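Local coordinates for protein restriction endonuclease LpnPI (Legionella pneumophila subsp. pneumophila str. Philadelphia 1, PDB 4RZL) that probably binds DNA carrying modified cytosine, serving as the N-terminal SRA-type recognition domain of a longer modification-dependent restriction endonuclease, at residues A[10-14]-A[26-31]; A[14-18]-A[38-44]; A[112-116]-A[181-185]. All coordinates share one frame. Numbering follows the deposited sequence.

Contact 1: residues A[10-14]-A[26-31]; sequences KIYSF and AVYEGG
Three backbone hydrogen bonds set a parallel pairing: Val27 N to Lys10 O (2.9 Å), Tyr12 N to Val27 O (2.8 Å) and Glu29 N to Tyr12 O (2.9 Å), each nearly straight. Ile11 lies across from Val27 and Tyr12 from Tyr28, with CA atoms 4.7 and 4.8 Å apart. A water accepts from Phe14 N (2.7 Å) and donates to Glu29 OE1 (3.2 Å); Glu29 OE2 is held by Ser142 and Thr140. Strand 11-12 thus adds a short parallel edge to the mixed sheet of the recognition domain, strand 27-28 lying between it and strand 147-155. Beta-branched Ile11 and Val27 suit the extended backbone and meet on one face, where Ile11 CG1 lies 4.2 Å from Val27 CB. On the other, Tyr12 and Tyr28, both m, lay their rings nearly parallel (10°) but slid apart, centroids 4.7 Å. Beyond the strands, Phe14 (chi1 t) covers Gly31, whose CA sits 3.6 Å from the ring centroid in a CH-pi contact; a glycine lets the ring come this close.

Contact 2: residues A[14-18]-A[38-44]; sequences FDTLA and DDPISKI
Polar contacts centre on Lys43, whose fully extended side chain (all chi t) brings NZ within 3.1 Å of Phe14 O, a hydrogen bond. The same NZ makes a cation-pi contact with the Phe14 ring, 3.6 Å from its centroid, while Lys43 CD adds a CH-pi contact at 4.0 Å; a long chain with a charged tip suits both. At the other end a water lies 2.9 Å from both Ala18 O and Lys43 O, able to bridge them. Apolar contacts come from Leu17 (m, t), which points at the helix and places CD1 3.6 Å from Pro40 CB and CB 3.9 Å from Ile44 CG1. Within segment 38-44, Asp39 is the N-cap: OD2 accepts from Ser42 N (2.8 Å) and Ser42 OG (2.5 Å), and also forms a salt bridge with Arg55. Pro40 fits the first turn, where no amide hydrogen is needed. CA atoms of Ala18 and Ile44 come to 4.9 Å. The loop between strands 11-12 and 22-23 thereby packs on helix 40-44, with Leu17 and Ile44 both reaching Tyr28 of strand 27-28.

Contact 3: residues A[112-116]-A[181-185]; sequences LKMLF and YRAIF
Phe116 turns the edge of its ring toward the face of Phe185, a T-shaped pair with centroids 5.3 Å apart and planes at 67°. This is helix-on-sheet packing in the SRA-type domain: helix 108-119 lies against strand 176-187. Segments 112-116 and 181-185 run in the same general sense, their local axes 39° apart and approaching to 10.5 Å. Leu112 and Phe116, one turn apart and joined by the hydrogen bond from Phe116 N to Leu112 O (3.0 Å), both project toward the strand, each with chi1 m. Alternation on the strand turns Tyr181 and Ala183 toward the helix and Arg182 away. Ala183 is small enough to let both helix residues close in: its CB is 4.2 Å from Leu112 CD2 and 3.8 Å from Phe116 CZ. Leu112 spans from Tyr181 to Phe185, CD1 4.1 Å from Tyr181 CB and CD2 3.7 Å from Phe185 CZ. Tyr181 suits a buried place needing an apolar ring and a polar end, its hydroxyl hydrogen-bonding His102. Lys113 sends its amine to Asp117, but its CB remains 3.7 Å from Tyr181 OH.

Contacts 1 and 2 are neighbours, with centres about 8 Å apart and Phe14 in common, covering Gly31 in one and receiving Lys43 in the other. They also touch directly: Gly31 N probably hydrogen-bonds Asp38 O at 2.7 Å, and Tyr28 CG packs 3.7 Å from Ile44 CD1. Both are only partly buried, and polar links, including bound waters, carry much of their chemistry. Contact 3 is buried and mostly apolar, built largely from aliphatic and aromatic side chains without hydrogen bonds between its segments. It lies on the opposite side of the chain's centre from contacts 1 and 2, its centre about 29 Å from that of contact 1, yet contacts 1 and 3 reach the same mixed sheet: contact 1 extends its edge, whereas contact 3 covers it with a helix.

Contact 1: residues A[10-14]-A[26-31]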
ATOM      1  N   LYS A  10      10.410  -0.194  16.515  1.00 24.23           N
ATOM      2  CA  LYS A  10      11.194  -1.416  16.319  1.00 27.04           C
ATOM      3  C   LYS A  10      11.866  -1.434  14.942  1.00 25.05           C
ATOM      4  O   LYS A  10      11.276  -1.042  13.931  1.00 22.98           O
ATOM      5  CB  LYS A  10      10.328  -2.667  16.494  1.00 33.60           C
ATOM      6  CG  LYS A  10      11.102  -3.987  16.286  1.00 32.77           C
ATOM      7  CD  LYS A  10      10.624  -5.102  17.219  1.00 51.82           C
ATOM      8  CE  LYS A  10      11.416  -6.398  17.019  1.00 45.02           C
ATOM      9  NZ  LYS A  10      12.889  -6.156  16.947  1.00 42.69           N
ATOM     10  N   ILE A  11      13.126  -1.852  14.927  1.00 28.58           N
ATOM     11  CA  ILE A  11      13.868  -2.026  13.693  1.00 21.23           C
ATOM     12  C   ILE A  11      14.247  -3.489  13.466  1.00 22.43           C
ATOM     13  O   ILE A  11      15.002  -4.064  14.252  1.00 25.03           O
ATOM     14  CB  ILE A  11      15.134  -1.169  13.720  1.00 21.84           C
ATOM     15  CG1 ILE A  11      14.746   0.309  13.887  1.00 25.63           C
ATOM     16  CG2 ILE A  11      15.983  -1.447  12.478  1.00 21.92           C
ATOM     17  CD1 ILE A  11      15.921   1.261  13.997  1.00 29.60           C
ATOM     18  N   TYR A  12      13.705  -4.087  12.408  1.00 17.44           N
ATOM     19  CA  TYR A  12      13.962  -5.483  12.049  1.00 14.65           C
ATOM     20  C   TYR A  12      15.160  -5.623  11.133  1.00 25.62           C
ATOM     21  O   TYR A  12      15.153  -5.077  10.028  1.00 19.52           O
ATOM     22  CB  TYR A  12      12.741  -6.108  11.377  1.00 17.72           C
ATOM     23  CG  TYR A  12      11.581  -6.339  12.313  1.00 23.41           C
ATOM     24  CD1 TYR A  12      10.727  -5.300  12.651  1.00 27.80           C
ATOM     25  CD2 TYR A  12      11.337  -7.600  12.857  1.00 21.23           C
ATOM     26  CE1 TYR A  12       9.655  -5.507  13.494  1.00 29.20           C
ATOM     27  CE2 TYR A  12      10.279  -7.811  13.709  1.00 27.39           C
ATOM     28  CZ  TYR A  12       9.442  -6.760  14.026  1.00 30.35           C
ATOM     29  OH  TYR A  12       8.382  -6.962  14.865  1.00 29.66           O
ATOM     30  N   SER A  13      16.178  -6.356  11.569  1.00 21.35           N
ATOM     31  CA  SER A  13      17.327  -6.613  10.715  1.00 27.06           C
ATOM     32  C   SER A  13      16.916  -7.558   9.580  1.00 27.38           C
ATOM     33  O   SER A  13      15.927  -8.308   9.692  1.00 19.08           O
ATOM     34  CB  SER A  13      18.483  -7.212  11.519  1.00 25.67           C
ATOM     35  OG  SER A  13      18.072  -8.427  12.108  1.00 37.69           O
ATOM     36  N   PHE A  14      17.673  -7.508   8.486  1.00 23.02           N
ATOM     37  CA  PHE A  14      17.316  -8.204   7.257  1.00 16.76           C
ATOM     38  C   PHE A  14      17.161  -9.700   7.451  1.00 22.01           C
ATOM     39  O   PHE A  14      16.342 -10.337   6.796  1.00 21.81           O
ATOM     40  CB  PHE A  14      18.364  -7.932   6.176  1.00 23.39           C
ATOM     41  CG  PHE A  14      18.072  -8.604   4.861  1.00 25.17           C
ATOM     42  CD1 PHE A  14      17.034  -8.159   4.054  1.00 27.34           C
ATOM     43  CD2 PHE A  14      18.851  -9.666   4.419  1.00 32.76           C
ATOM     44  CE1 PHE A  14      16.765  -8.769   2.828  1.00 29.90           C
ATOM     45  CE2 PHE A  14      18.598 -10.277   3.188  1.00 36.76           C
ATOM     46  CZ  PHE A  14      17.549  -9.833   2.396  1.00 37.94           C
ATOM     47  N   ALA A  26       7.062   0.383  12.139  1.00 11.19           N
ATOM     48  CA  ALA A  26       8.298  -0.354  12.363  1.00 14.61           C
ATOM     49  C   ALA A  26       9.120  -0.321  11.072  1.00 17.36           C
ATOM     50  O   ALA A  26       8.556  -0.192   9.989  1.00 12.00           O
ATOM     51  CB  ALA A  26       8.012  -1.786  12.792  1.00 13.07           C
ATOM     52  N   VAL A  27      10.437  -0.434  11.192  1.00 13.83           N
ATOM     53  CA  VAL A  27      11.341  -0.376  10.044  1.00 15.51           C
ATOM     54  C   VAL A  27      11.893  -1.763   9.738  1.00 19.67           C
ATOM     55  O   VAL A  27      12.241  -2.524  10.645  1.00 16.43           O
ATOM     56  CB  VAL A  27      12.498   0.617  10.305  1.00 16.31           C
ATOM     57  CG1 VAL A  27      13.630   0.442   9.302  1.00 16.46           C
ATOM     58  CG2 VAL A  27      11.969   2.065  10.304  1.00 17.06           C
ATOM     59  N   TYR A  28      11.925  -2.101   8.456  1.00 13.79           N
ATOM     60  CA  TYR A  28      12.355  -3.419   8.015  1.00 16.90           C
ATOM     61  C   TYR A  28      13.543  -3.262   7.078  1.00 18.53           C
ATOM     62  O   TYR A  28      13.416  -2.734   5.990  1.00 17.57           O
ATOM     63  CB  TYR A  28      11.197  -4.160   7.340  1.00 20.50           C
ATOM     64  CG  TYR A  28      10.040  -4.346   8.296  1.00 17.99           C
ATOM     65  CD1 TYR A  28       9.105  -3.339   8.493  1.00 10.64           C
ATOM     66  CD2 TYR A  28       9.922  -5.514   9.051  1.00 15.65           C
ATOM     67  CE1 TYR A  28       8.054  -3.498   9.403  1.00 15.42           C
ATOM     68  CE2 TYR A  28       8.886  -5.685   9.952  1.00 18.60           C
ATOM     69  CZ  TYR A  28       7.951  -4.676  10.126  1.00 18.07           C
ATOM     70  OH  TYR A  28       6.925  -4.859  11.033  1.00 18.01           O
ATOM     71  N   GLU A  29      14.705  -3.711   7.533  1.00 18.50           N
ATOM     72  CA  GLU A  29      15.956  -3.456   6.829  1.00 18.60           C
ATOM     73  C   GLU A  29      16.132  -4.340   5.609  1.00 15.87           C
ATOM     74  O   GLU A  29      15.840  -5.536   5.643  1.00 20.43           O
ATOM     75  CB  GLU A  29      17.125  -3.629   7.789  1.00 19.03           C
ATOM     76  CG  GLU A  29      17.140  -2.547   8.854  1.00 28.66           C
ATOM     77  CD  GLU A  29      18.454  -2.460   9.590  1.00 38.42           C
ATOM     78  OE1 GLU A  29      18.815  -3.442  10.276  1.00 43.44           O
ATOM     79  OE2 GLU A  29      19.130  -1.418   9.464  1.00 37.08           O
ATOM     80  N   GLY A  30      16.607  -3.735   4.530  1.00 21.26           N
ATOM     81  CA  GLY A  30      16.905  -4.453   3.305  1.00 21.92           C
ATOM     82  C   GLY A  30      18.264  -5.146   3.326  1.00 28.06           C
ATOM     83  O   GLY A  30      19.038  -5.005   4.278  1.00 22.23           O
ATOM     84  N   GLY A  31      18.552  -5.909   2.278  1.00 28.25           N
ATOM     85  CA  GLY A  31      19.805  -6.635   2.196  1.00 36.23           C
ATOM     86  C   GLY A  31      20.984  -5.763   1.799  1.00 40.74           C
ATOM     87  O   GLY A  31      20.845  -4.547   1.598  1.00 36.14           O
TER
HETATM   88  O   HOH W   1      19.935  -5.955   8.600  1.00 35.46           O

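Contact 2: residues A[14-18]-A[38-44]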
ATOM      1  N   PHE A  14      17.673  -7.508   8.486  1.00 23.02           N
ATOM      2  CA  PHE A  14      17.316  -8.204   7.257  1.00 16.76           C
ATOM      3  C   PHE A  14      17.161  -9.700   7.451  1.00 22.01           C
ATOM      4  O   PHE A  14      16.342 -10.337   6.796  1.00 21.81           O
ATOM      5  CB  PHE A  14      18.364  -7.932   6.176  1.00 23.39           C
ATOM      6  CG  PHE A  14      18.072  -8.604   4.861  1.00 25.17           C
ATOM      7  CD1 PHE A  14      17.034  -8.159   4.054  1.00 27.34           C
ATOM      8  CD2 PHE A  14      18.851  -9.666   4.419  1.00 32.76           C
ATOM      9  CE1 PHE A  14      16.765  -8.769   2.828  1.00 29.90           C
ATOM     10  CE2 PHE A  14      18.598 -10.277   3.188  1.00 36.76           C
ATOM     11  CZ  PHE A  14      17.549  -9.833   2.396  1.00 37.94           C
ATOM     12  N   ASP A  15      17.918 -10.280   8.369  1.00 27.46           N
ATOM     13  CA  ASP A  15      17.825 -11.722   8.526  1.00 28.08           C
ATOM     14  C   ASP A  15      16.705 -12.130   9.494  1.00 26.95           C
ATOM     15  O   ASP A  15      16.518 -13.313   9.750  1.00 30.80           O
ATOM     16  CB  ASP A  15      19.178 -12.299   8.966  1.00 43.65           C
ATOM     17  CG  ASP A  15      19.497 -12.013  10.419  1.00 52.07           C
ATOM     18  OD1 ASP A  15      19.141 -10.920  10.907  1.00 44.10           O
ATOM     19  OD2 ASP A  15      20.112 -12.888  11.071  1.00 69.42           O
ATOM     20  N   THR A  16      15.936 -11.162  10.000  1.00 24.90           N
ATOM     21  CA  THR A  16      14.779 -11.485  10.846  1.00 25.92           C
ATOM     22  C   THR A  16      13.430 -11.243  10.151  1.00 27.40           C
ATOM     23  O   THR A  16      12.372 -11.349  10.782  1.00 26.65           O
ATOM     24  CB  THR A  16      14.797 -10.703  12.185  1.00 25.84           C
ATOM     25  OG1 THR A  16      14.607  -9.302  11.941  1.00 26.70           O
ATOM     26  CG2 THR A  16      16.125 -10.920  12.908  1.00 27.07           C
ATOM     27  N   LEU A  17      13.469 -10.893   8.867  1.00 24.83           N
ATOM     28  CA  LEU A  17      12.264 -10.482   8.141  1.00 21.41           C
ATOM     29  C   LEU A  17      11.269 -11.616   7.867  1.00 29.25           C
ATOM     30  O   LEU A  17      10.052 -11.402   7.876  1.00 23.87           O
ATOM     31  CB  LEU A  17      12.653  -9.840   6.802  1.00 20.47           C
ATOM     32  CG  LEU A  17      13.500  -8.573   6.909  1.00 23.16           C
ATOM     33  CD1 LEU A  17      13.702  -7.935   5.535  1.00 21.13           C
ATOM     34  CD2 LEU A  17      12.931  -7.572   7.895  1.00 19.75           C
ATOM     35  N   ALA A  18      11.782 -12.820   7.625  1.00 22.56           N
ATOM     36  CA  ALA A  18      10.940 -13.913   7.150  1.00 21.18           C
ATOM     37  C   ALA A  18       9.836 -14.352   8.115  1.00 22.32           C
ATOM     38  O   ALA A  18       8.797 -14.855   7.671  1.00 25.66           O
ATOM     39  CB  ALA A  18      11.815 -15.115   6.779  1.00 34.67           C
ATOM     40  N   ASP A  38      17.804  -8.138  -2.161  1.00 33.20           N
ATOM     41  CA  ASP A  38      17.929  -7.265  -0.996  1.00 38.45           C
ATOM     42  C   ASP A  38      16.615  -6.592  -0.599  1.00 34.61           C
ATOM     43  O   ASP A  38      16.547  -5.905   0.421  1.00 24.75           O
ATOM     44  CB  ASP A  38      18.969  -6.172  -1.249  1.00 41.90           C
ATOM     45  CG  ASP A  38      20.383  -6.704  -1.300  1.00 47.62           C
ATOM     46  OD1 ASP A  38      20.609  -7.851  -0.861  1.00 43.90           O
ATOM     47  OD2 ASP A  38      21.273  -5.949  -1.746  1.00 53.77           O
ATOM     48  N   ASP A  39      15.600  -6.736  -1.442  1.00 28.10           N
ATOM     49  CA  ASP A  39      14.293  -6.136  -1.196  1.00 34.45           C
ATOM     50  C   ASP A  39      13.643  -6.713   0.061  1.00 20.31           C
ATOM     51  O   ASP A  39      13.334  -7.904   0.115  1.00 21.49           O
ATOM     52  CB  ASP A  39      13.386  -6.363  -2.407  1.00 27.23           C
ATOM     53  CG  ASP A  39      11.940  -6.020  -2.124  1.00 24.79           C
ATOM     54  OD1 ASP A  39      11.652  -4.826  -1.934  1.00 35.38           O
ATOM     55  OD2 ASP A  39      11.094  -6.939  -2.084  1.00 28.86           O
ATOM     56  N   PRO A  40      13.409  -5.863   1.070  1.00 21.65           N
ATOM     57  CA  PRO A  40      12.818  -6.381   2.311  1.00 23.55           C
ATOM     58  C   PRO A  40      11.364  -6.823   2.169  1.00 22.67           C
ATOM     59  O   PRO A  40      10.977  -7.799   2.818  1.00 22.02           O
ATOM     60  CB  PRO A  40      12.936  -5.195   3.285  1.00 21.03           C
ATOM     61  CG  PRO A  40      13.023  -3.985   2.407  1.00 23.46           C
ATOM     62  CD  PRO A  40      13.768  -4.437   1.171  1.00 21.99           C
ATOM     63  N   ILE A  41      10.576  -6.142   1.342  1.00 18.93           N
ATOM     64  CA  ILE A  41       9.162  -6.456   1.243  1.00 14.72           C
ATOM     65  C   ILE A  41       8.894  -7.897   0.796  1.00 21.52           C
ATOM     66  O   ILE A  41       8.047  -8.576   1.377  1.00 21.61           O
ATOM     67  CB  ILE A  41       8.443  -5.497   0.275  1.00 20.19           C
ATOM     68  CG1 ILE A  41       8.374  -4.100   0.891  1.00 13.35           C
ATOM     69  CG2 ILE A  41       7.031  -5.992  -0.013  1.00 21.79           C
ATOM     70  CD1 ILE A  41       7.784  -3.059  -0.024  1.00 19.39           C
ATOM     71  N   SER A  42       9.603  -8.369  -0.233  1.00 23.74           N
ATOM     72  CA  SER A  42       9.365  -9.721  -0.744  1.00 17.84           C
ATOM     73  C   SER A  42       9.866 -10.794   0.228  1.00 18.39           C
ATOM     74  O   SER A  42       9.433 -11.940   0.174  1.00 26.71           O
ATOM     75  CB  SER A  42      10.010  -9.913  -2.128  1.00 19.93           C
ATOM     76  OG  SER A  42      11.356  -9.473  -2.130  1.00 24.65           O
ATOM     77  N   LYS A  43      10.777 -10.431   1.119  1.00 21.07           N
ATOM     78  CA  LYS A  43      11.223 -11.382   2.142  1.00 22.64           C
ATOM     79  C   LYS A  43      10.188 -11.530   3.260  1.00 24.18           C
ATOM     80  O   LYS A  43       9.954 -12.625   3.770  1.00 28.13           O
ATOM     81  CB  LYS A  43      12.560 -10.954   2.728  1.00 25.25           C
ATOM     82  CG  LYS A  43      13.229 -12.068   3.515  1.00 37.81           C
ATOM     83  CD  LYS A  43      14.663 -11.716   3.805  1.00 35.62           C
ATOM     84  CE  LYS A  43      15.404 -12.904   4.368  1.00 39.77           C
ATOM     85  NZ  LYS A  43      16.798 -12.517   4.679  1.00 42.29           N
ATOM     86  N   ILE A  44       9.570 -10.415   3.635  1.00 20.39           N
ATOM     87  CA  ILE A  44       8.532 -10.414   4.658  1.00 18.86           C
ATOM     88  C   ILE A  44       7.300 -11.174   4.188  1.00 21.58           C
ATOM     89  O   ILE A  44       6.690 -11.934   4.942  1.00 19.58           O
ATOM     90  CB  ILE A  44       8.114  -8.973   5.025  1.00 21.70           C
ATOM     91  CG1 ILE A  44       9.316  -8.175   5.514  1.00 16.19           C
ATOM     92  CG2 ILE A  44       6.997  -8.975   6.070  1.00 14.42           C
ATOM     93  CD1 ILE A  44       9.032  -6.673   5.665  1.00 20.96           C
TER
HETATM   94  O   HOH W   2       8.373 -14.856   4.824  1.00 31.13           O

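Contact 3: residues A[112-116]-A[181-185]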
ATOM      1  N   LEU A 112      -6.192   0.194  -9.683  1.00 16.60           N
ATOM      2  CA  LEU A 112      -6.730   1.291  -8.875  1.00 15.65           C
ATOM      3  C   LEU A 112      -8.147   1.606  -9.325  1.00 15.13           C
ATOM      4  O   LEU A 112      -9.051   1.724  -8.503  1.00 13.96           O
ATOM      5  CB  LEU A 112      -5.863   2.549  -8.957  1.00 12.93           C
ATOM      6  CG  LEU A 112      -4.531   2.562  -8.200  1.00 19.20           C
ATOM      7  CD1 LEU A 112      -3.729   3.830  -8.508  1.00 11.01           C
ATOM      8  CD2 LEU A 112      -4.760   2.456  -6.723  1.00 12.89           C
ATOM      9  N   LYS A 113      -8.360   1.706 -10.633  1.00 16.54           N
ATOM     10  CA  LYS A 113      -9.704   2.014 -11.115  1.00 17.52           C
ATOM     11  C   LYS A 113     -10.705   0.938 -10.676  1.00 15.41           C
ATOM     12  O   LYS A 113     -11.814   1.240 -10.222  1.00 13.78           O
ATOM     13  CB  LYS A 113      -9.723   2.167 -12.641  1.00 15.99           C
ATOM     14  CG  LYS A 113     -11.127   2.478 -13.169  1.00 20.69           C
ATOM     15  CD  LYS A 113     -11.204   2.531 -14.695  1.00 27.53           C
ATOM     16  CE  LYS A 113     -12.657   2.659 -15.180  1.00 31.23           C
ATOM     17  NZ  LYS A 113     -13.394   3.717 -14.402  1.00 41.18           N
ATOM     18  N   MET A 114     -10.312  -0.323 -10.799  1.00 13.29           N
ATOM     19  CA  MET A 114     -11.187  -1.428 -10.395  1.00 22.21           C
ATOM     20  C   MET A 114     -11.519  -1.395  -8.907  1.00 14.00           C
ATOM     21  O   MET A 114     -12.671  -1.592  -8.521  1.00 19.00           O
ATOM     22  CB  MET A 114     -10.545  -2.771 -10.736  1.00 16.61           C
ATOM     23  CG  MET A 114     -10.582  -3.105 -12.218  1.00 39.87           C
ATOM     24  SD  MET A 114      -9.712  -4.641 -12.534  1.00 61.91           S
ATOM     25  CE  MET A 114     -10.359  -5.645 -11.189  1.00 42.72           C
ATOM     26  N   LEU A 115     -10.500  -1.133  -8.092  1.00 13.81           N
ATOM     27  CA  LEU A 115     -10.645  -1.120  -6.642  1.00 16.20           C
ATOM     28  C   LEU A 115     -11.560   0.003  -6.169  1.00 17.46           C
ATOM     29  O   LEU A 115     -12.414  -0.213  -5.310  1.00 15.93           O
ATOM     30  CB  LEU A 115      -9.286  -0.977  -5.971  1.00 13.87           C
ATOM     31  CG  LEU A 115      -8.289  -2.108  -6.135  1.00 16.08           C
ATOM     32  CD1 LEU A 115      -7.028  -1.738  -5.379  1.00 19.23           C
ATOM     33  CD2 LEU A 115      -8.867  -3.378  -5.609  1.00 18.26           C
ATOM     34  N   PHE A 116     -11.399   1.202  -6.725  1.00 13.21           N
ATOM     35  CA  PHE A 116     -12.267   2.302  -6.305  1.00 13.41           C
ATOM     36  C   PHE A 116     -13.701   2.140  -6.852  1.00 18.79           C
ATOM     37  O   PHE A 116     -14.673   2.403  -6.133  1.00 18.15           O
ATOM     38  CB  PHE A 116     -11.658   3.650  -6.715  1.00 17.30           C
ATOM     39  CG  PHE A 116     -10.553   4.095  -5.797  1.00 13.81           C
ATOM     40  CD1 PHE A 116      -9.280   3.529  -5.897  1.00 10.12           C
ATOM     41  CD2 PHE A 116     -10.799   5.026  -4.794  1.00 12.86           C
ATOM     42  CE1 PHE A 116      -8.260   3.915  -5.028  1.00 12.95           C
ATOM     43  CE2 PHE A 116      -9.782   5.415  -3.915  1.00 14.84           C
ATOM     44  CZ  PHE A 116      -8.508   4.859  -4.039  1.00 13.94           C
ATOM     45  N   TYR A 181      -3.134   8.602 -11.998  1.00 15.14           N
ATOM     46  CA  TYR A 181      -4.095   8.649 -10.902  1.00  9.70           C
ATOM     47  C   TYR A 181      -3.501   9.248  -9.636  1.00 12.31           C
ATOM     48  O   TYR A 181      -2.344   8.998  -9.276  1.00 10.90           O
ATOM     49  CB  TYR A 181      -4.625   7.250 -10.593  1.00 12.19           C
ATOM     50  CG  TYR A 181      -5.762   6.804 -11.485  1.00 14.07           C
ATOM     51  CD1 TYR A 181      -6.852   7.642 -11.748  1.00 13.28           C
ATOM     52  CD2 TYR A 181      -5.731   5.560 -12.093  1.00 12.13           C
ATOM     53  CE1 TYR A 181      -7.880   7.229 -12.575  1.00 14.85           C
ATOM     54  CE2 TYR A 181      -6.758   5.139 -12.921  1.00 16.39           C
ATOM     55  CZ  TYR A 181      -7.825   5.977 -13.155  1.00 15.93           C
ATOM     56  OH  TYR A 181      -8.837   5.544 -13.970  1.00 18.43           O
ATOM     57  N   ARG A 182      -4.313  10.053  -8.971  1.00 13.44           N
ATOM     58  CA  ARG A 182      -4.078  10.424  -7.588  1.00 14.22           C
ATOM     59  C   ARG A 182      -5.146   9.704  -6.773  1.00 14.64           C
ATOM     60  O   ARG A 182      -6.345   9.961  -6.939  1.00 14.45           O
ATOM     61  CB  ARG A 182      -4.152  11.940  -7.408  1.00 15.06           C
ATOM     62  CG  ARG A 182      -4.045  12.435  -5.980  1.00 18.04           C
ATOM     63  CD  ARG A 182      -4.258  13.931  -6.003  1.00 20.53           C
ATOM     64  NE  ARG A 182      -4.053  14.585  -4.724  1.00 27.05           N
ATOM     65  CZ  ARG A 182      -5.036  14.897  -3.885  1.00 38.75           C
ATOM     66  NH1 ARG A 182      -6.290  14.584  -4.189  1.00 28.84           N
ATOM     67  NH2 ARG A 182      -4.762  15.513  -2.742  1.00 30.91           N
ATOM     68  N   ALA A 183      -4.716   8.775  -5.929  1.00  9.71           N
ATOM     69  CA  ALA A 183      -5.647   7.905  -5.208  1.00 16.19           C
ATOM     70  C   ALA A 183      -5.569   8.151  -3.712  1.00 15.25           C
ATOM     71  O   ALA A 183      -4.478   8.246  -3.164  1.00 14.61           O
ATOM     72  CB  ALA A 183      -5.346   6.423  -5.515  1.00 11.04           C
ATOM     73  N   ILE A 184      -6.721   8.209  -3.048  1.00 11.62           N
ATOM     74  CA  ILE A 184      -6.762   8.493  -1.614  1.00 11.94           C
ATOM     75  C   ILE A 184      -7.277   7.266  -0.838  1.00 13.78           C
ATOM     76  O   ILE A 184      -8.317   6.699  -1.167  1.00 14.68           O
ATOM     77  CB  ILE A 184      -7.639   9.731  -1.321  1.00 19.00           C
ATOM     78  CG1 ILE A 184      -7.127  10.936  -2.122  1.00 15.03           C
ATOM     79  CG2 ILE A 184      -7.705  10.030   0.199  1.00 12.93           C
ATOM     80  CD1 ILE A 184      -7.733  12.277  -1.721  1.00 25.32           C
ATOM     81  N   PHE A 185      -6.519   6.855   0.174  1.00 11.65           N
ATOM     82  CA  PHE A 185      -6.822   5.662   0.961  1.00 13.55           C
ATOM     83  C   PHE A 185      -7.011   5.999   2.430  1.00 18.34           C
ATOM     84  O   PHE A 185      -6.486   7.005   2.906  1.00 13.25           O
ATOM     85  CB  PHE A 185      -5.693   4.627   0.845  1.00 10.29           C
ATOM     86  CG  PHE A 185      -5.477   4.104  -0.550  1.00 13.23           C
ATOM     87  CD1 PHE A 185      -4.656   4.778  -1.448  1.00 12.60           C
ATOM     88  CD2 PHE A 185      -6.102   2.944  -0.969  1.00 12.17           C
ATOM     89  CE1 PHE A 185      -4.457   4.284  -2.738  1.00 13.87           C
ATOM     90  CE2 PHE A 185      -5.905   2.445  -2.258  1.00 12.71           C
ATOM     91  CZ  PHE A 185      -5.084   3.112  -3.136  1.00 11.08           C
TER